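Local coordinates for ketosynthase (Streptomyces sp. MSC090213JE08, PDB 6KXD) that catalyses chain elongation in ishigamide polyketide biosynthesis as a ketosynthase paired with a chain length factor, probably condensing acyl chains with malonyl-ACP, at the interface of chains A and B. Residues are numbered along the deposited sequence; one frame, centred on the assembly and turned at random. Chains: chain A, Ketosynthase; chain B, Ketosynthase.

Contact 1: the interface of chains A and B. Residues chain A 104, 186, 188; chain B 189-190, 256, 279.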
loop_
_atom_site.group_PDB
_atom_site.type_symbol
_atom_site.label_atom_id
_atom_site.label_comp_id
_atom_site.label_asym_id
_atom_site.label_seq_id
_atom_site.Cartn_x
_atom_site.Cartn_y
_atom_site.Cartn_z
ATOM N N GLN A 104 -3.699 -7.727 19.703
ATOM C CA GLN A 104 -3.325 -7.997 18.337
ATOM C C GLN A 104 -4.069 -6.958 17.496
ATOM O O GLN A 104 -5.253 -6.740 17.669
ATOM C CB GLN A 104 -3.668 -9.418 17.888
ATOM C CG GLN A 104 -3.102 -9.708 16.505
ATOM C CD GLN A 104 -3.479 -11.050 15.925
ATOM O OE1 GLN A 104 -3.768 -11.999 16.653
ATOM N NE2 GLN A 104 -3.473 -11.133 14.598
ATOM N N SER A 186 -13.211 -10.378 10.275
ATOM C CA SER A 186 -12.664 -11.733 10.232
ATOM C C SER A 186 -12.569 -12.363 11.618
ATOM O O SER A 186 -12.297 -13.568 11.716
ATOM C CB SER A 186 -11.311 -11.759 9.605
ATOM O OG SER A 186 -10.335 -11.300 10.516
ATOM N N GLU A 188 -10.119 -11.880 13.596
ATOM C CA GLU A 188 -8.723 -12.125 13.957
ATOM C C GLU A 188 -8.122 -11.005 14.813
ATOM O O GLU A 188 -7.145 -11.234 15.520
ATOM C CB GLU A 188 -7.911 -12.352 12.687
ATOM C CG GLU A 188 -8.180 -13.707 12.067
ATOM C CD GLU A 188 -7.718 -13.844 10.631
ATOM O OE1 GLU A 188 -6.844 -13.067 10.207
ATOM O OE2 GLU A 188 -8.244 -14.747 9.936
ATOM N N ARG B 189 -5.881 -13.107 1.725
ATOM C CA ARG B 189 -6.517 -14.088 2.548
ATOM C C ARG B 189 -7.713 -13.447 3.241
ATOM O O ARG B 189 -8.796 -14.009 3.244
ATOM C CB ARG B 189 -5.537 -14.685 3.568
ATOM C CG ARG B 189 -6.226 -15.605 4.562
ATOM C CD ARG B 189 -5.207 -16.178 5.522
ATOM N NE ARG B 189 -4.846 -15.203 6.554
ATOM C CZ ARG B 189 -5.623 -14.864 7.574
ATOM N NH1 ARG B 189 -6.731 -15.548 7.809
ATOM N NH2 ARG B 189 -5.300 -13.840 8.354
ATOM N N ARG B 190 -7.508 -12.277 3.850
ATOM C CA ARG B 190 -8.572 -11.612 4.570
ATOM C C ARG B 190 -9.693 -11.152 3.641
ATOM O O ARG B 190 -10.847 -11.430 3.888
ATOM C CB ARG B 190 -8.026 -10.412 5.317
ATOM C CG ARG B 190 -7.193 -10.835 6.499
ATOM C CD ARG B 190 -7.603 -10.066 7.693
ATOM N NE ARG B 190 -6.903 -10.610 8.836
ATOM C CZ ARG B 190 -5.854 -10.062 9.426
ATOM N NH1 ARG B 190 -5.347 -8.902 9.008
ATOM N NH2 ARG B 190 -5.322 -10.717 10.449
ATOM N N GLU B 256 1.350 -14.616 10.062
ATOM C CA GLU B 256 1.425 -13.848 11.231
ATOM C C GLU B 256 2.542 -12.823 11.036
ATOM O O GLU B 256 3.502 -13.042 10.282
ATOM C CB GLU B 256 1.682 -14.734 12.460
ATOM C CG GLU B 256 0.494 -15.602 12.844
ATOM C CD GLU B 256 -0.777 -14.859 13.261
ATOM O OE1 GLU B 256 -1.870 -15.255 12.803
ATOM O OE2 GLU B 256 -0.660 -13.904 14.049
ATOM N N ARG B 279 -1.316 -21.039 15.267
ATOM C CA ARG B 279 -2.541 -20.694 14.531
ATOM C C ARG B 279 -2.799 -21.670 13.380
ATOM O O ARG B 279 -3.923 -21.904 13.003
ATOM C CB ARG B 279 -2.502 -19.235 14.075
ATOM C CG ARG B 279 -2.696 -18.248 15.225
ATOM C CD ARG B 279 -3.314 -16.928 14.803
ATOM N NE ARG B 279 -4.729 -16.789 15.143
ATOM C CZ ARG B 279 -5.553 -15.887 14.603
ATOM N NH1 ARG B 279 -5.155 -15.150 13.580
ATOM N NH2 ARG B 279 -6.771 -15.716 15.090
#
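CD of A:Glu188 sits at the edge and in the plane of both guanidinium groups, those of B:Arg189 and B:Arg190. B:Arg189 meets the carboxylate end-on: NH2 gives a nearly straight hydrogen bond to OE1 of A:Glu188 at 2.5 Å, and NH1 one to OE2 at 2.7 Å. The planes are tilted by 21°, and B:Arg189 reaches both oxygens on their syn side, somewhat out of the carboxylate plane. B:Arg190 comes side-on, its plane turned 56° from the carboxylate, and spends NE and NH2 on OE1 of A:Glu188, each 2.8 Å from it; NH2 comes nearly along the C-O axis, NE from above the carboxylate plane. OE1 thus accepts three N-H groups, while the end-on grip of B:Arg189, one nitrogen to each oxygen, limits the carboxylate's rotation. A bend at chi3 (78°) turns the B:Arg189 guanidinium towards the glutamate. B:Arg279 passes beside the aliphatic stem instead, its NH1 3.7 Å from CG of A:Glu188, while its edge faces OE1 of B:Glu256 in a weak 3.4 Å bond from NH1. Behind the glutamate, its backbone N donates to OG of A:Ser186 at 3.1 Å, which may steady the loop. The cluster joins a loop of the ketosynthase, chain A, to helix 180-193 of the chain length factor, chain B, by paired charges and is likely to keep them in register.

Contact 2: the interface of chains A and B. Residues chain A 150, 153, 158, 161, 163; chain B 257-259, 365.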
loop_
_atom_site.group_PDB
_atom_site.type_symbol
_atom_site.label_atom_id
_atom_site.label_comp_id
_atom_site.label_asym_id
_atom_site.label_seq_id
_atom_site.Cartn_x
_atom_site.Cartn_y
_atom_site.Cartn_z
ATOM N N THR A 150 5.027 0.775 10.435
ATOM C CA THR A 150 5.830 0.169 11.501
ATOM C C THR A 150 6.196 1.211 12.569
ATOM O O THR A 150 6.242 0.878 13.756
ATOM C CB THR A 150 7.092 -0.525 10.985
ATOM O OG1 THR A 150 7.979 0.390 10.330
ATOM C CG2 THR A 150 6.742 -1.706 10.099
ATOM N N ALA A 153 3.659 1.446 15.226
ATOM C CA ALA A 153 3.706 0.341 16.176
ATOM C C ALA A 153 4.811 0.642 17.191
ATOM O O ALA A 153 4.680 0.368 18.417
ATOM C CB ALA A 153 3.908 -0.986 15.499
ATOM N N MET A 158 3.453 -1.375 20.294
ATOM C CA MET A 158 2.584 -2.432 19.894
ATOM C C MET A 158 3.354 -3.406 19.017
ATOM O O MET A 158 3.511 -3.186 17.814
ATOM C CB MET A 158 1.414 -1.880 19.102
ATOM C CG MET A 158 0.556 -0.937 19.881
ATOM S SD MET A 158 -0.662 -0.076 18.873
ATOM C CE MET A 158 -1.760 -1.444 18.494
ATOM N N VAL A 161 1.359 -6.518 15.868
ATOM C CA VAL A 161 0.731 -5.727 14.875
ATOM C C VAL A 161 1.113 -6.292 13.513
ATOM O O VAL A 161 2.276 -6.626 13.288
ATOM C CB VAL A 161 1.241 -4.286 15.063
ATOM C CG1 VAL A 161 1.197 -3.455 13.798
ATOM C CG2 VAL A 161 0.466 -3.648 16.204
ATOM N N ALA A 163 1.564 -4.443 10.367
ATOM C CA ALA A 163 1.820 -3.056 9.905
ATOM C C ALA A 163 1.974 -3.056 8.391
ATOM O O ALA A 163 2.978 -3.451 7.883
ATOM C CB ALA A 163 3.064 -2.510 10.553
ATOM N N THR B 257 2.363 -11.713 11.735
ATOM C CA THR B 257 3.261 -10.602 11.633
ATOM C C THR B 257 3.465 -9.987 13.001
ATOM O O THR B 257 2.610 -10.067 13.887
ATOM C CB THR B 257 2.715 -9.489 10.731
ATOM O OG1 THR B 257 1.483 -9.099 11.323
ATOM C CG2 THR B 257 2.453 -9.883 9.295
ATOM N N ARG B 258 4.618 -9.338 13.120
ATOM C CA ARG B 258 4.961 -8.598 14.285
ATOM C C ARG B 258 5.828 -7.416 13.866
ATOM O O ARG B 258 6.366 -7.403 12.761
ATOM C CB ARG B 258 5.746 -9.496 15.238
ATOM C CG ARG B 258 4.872 -10.472 16.005
ATOM C CD ARG B 258 5.747 -11.177 17.010
ATOM N NE ARG B 258 6.317 -10.337 18.035
ATOM C CZ ARG B 258 5.766 -10.140 19.229
ATOM N NH1 ARG B 258 4.496 -10.440 19.420
ATOM N NH2 ARG B 258 6.490 -9.646 20.220
ATOM N N VAL B 259 5.937 -6.437 14.757
ATOM C CA VAL B 259 6.893 -5.422 14.578
ATOM C C VAL B 259 7.928 -5.574 15.681
ATOM O O VAL B 259 7.556 -5.747 16.839
ATOM C CB VAL B 259 6.268 -4.017 14.544
ATOM C CG1 VAL B 259 7.350 -2.929 14.459
ATOM C CG2 VAL B 259 5.250 -3.873 13.424
ATOM N N ALA B 365 9.481 -4.772 10.533
ATOM C CA ALA B 365 8.443 -5.778 10.369
ATOM C C ALA B 365 9.038 -7.187 10.331
ATOM O O ALA B 365 10.121 -7.420 9.799
ATOM C CB ALA B 365 7.662 -5.498 9.127
#
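Apolar packing dominates, and B:Val259 is its centre. One methyl, CG2, is shared by three chain A residues: it lies 3.8 Å from CB of A:Ala153, 3.9 Å from CB of A:Ala163 and 4.1 Å from CG1 of A:Val161. The two valine side chains run alongside each other and point the same way, their methyl branches meeting flank to flank. The other methyl of B:Val259, CG1, stands opposite the backbone N (chi1 176°), which carries it towards helix 147-156, where it sits 4.0 Å from the carbonyl O of A:Thr150 and also near CB of A:Ala153. The small alanine side chains leave B:Val259 in contact with both helix 147-156 and strand 161-166. A second apolar pair joins the methyl groups CG2 of A:Thr150 and CB of B:Ala365, 4.0 Å apart. With chi1 of 62°, the threonine directs CG2 at chain B and turns its hydroxyl OG1 away from B:Ala365. All these separations are ordinary van der Waals distances, so the fit is close without visible strain.

Polar contact is slight. The hydroxyl OG1 of B:Thr257 makes a weak hydrogen bond to the backbone O of A:Val161, at 3.3 Å. That same carbonyl oxygen lies 3.5 Å from CA of B:Arg258, so the chain B backbone passes close to it; the long B:Arg258 side chain contributes little to the contact.

Within the thiolase-like fold of the two subunits, helix 147-156 and strand 161-166 of chain A, linked through the loop bearing A:Met158, receive the end of strand 250-259 and the start of strand 365-373 of chain B.

Contact 1 and contact 2 belong to one ketosynthase/chain length factor interface, their C-alpha centres about 14 Å apart. Strand 250-259 of chain B runs between them: B:Glu256 belongs to contact 1, and the next three residues, B:Thr257 to B:Val259, to contact 2. No residue serves both, and chain A contributes different segments to each. The pairing combines a charged patch, which may orient the subunits, with a methyl-lined patch that buries apolar surface. Because the partners differ in sequence, such matched patches may favour the heterodimer over pairing of like chains, though the structure alone does not show this.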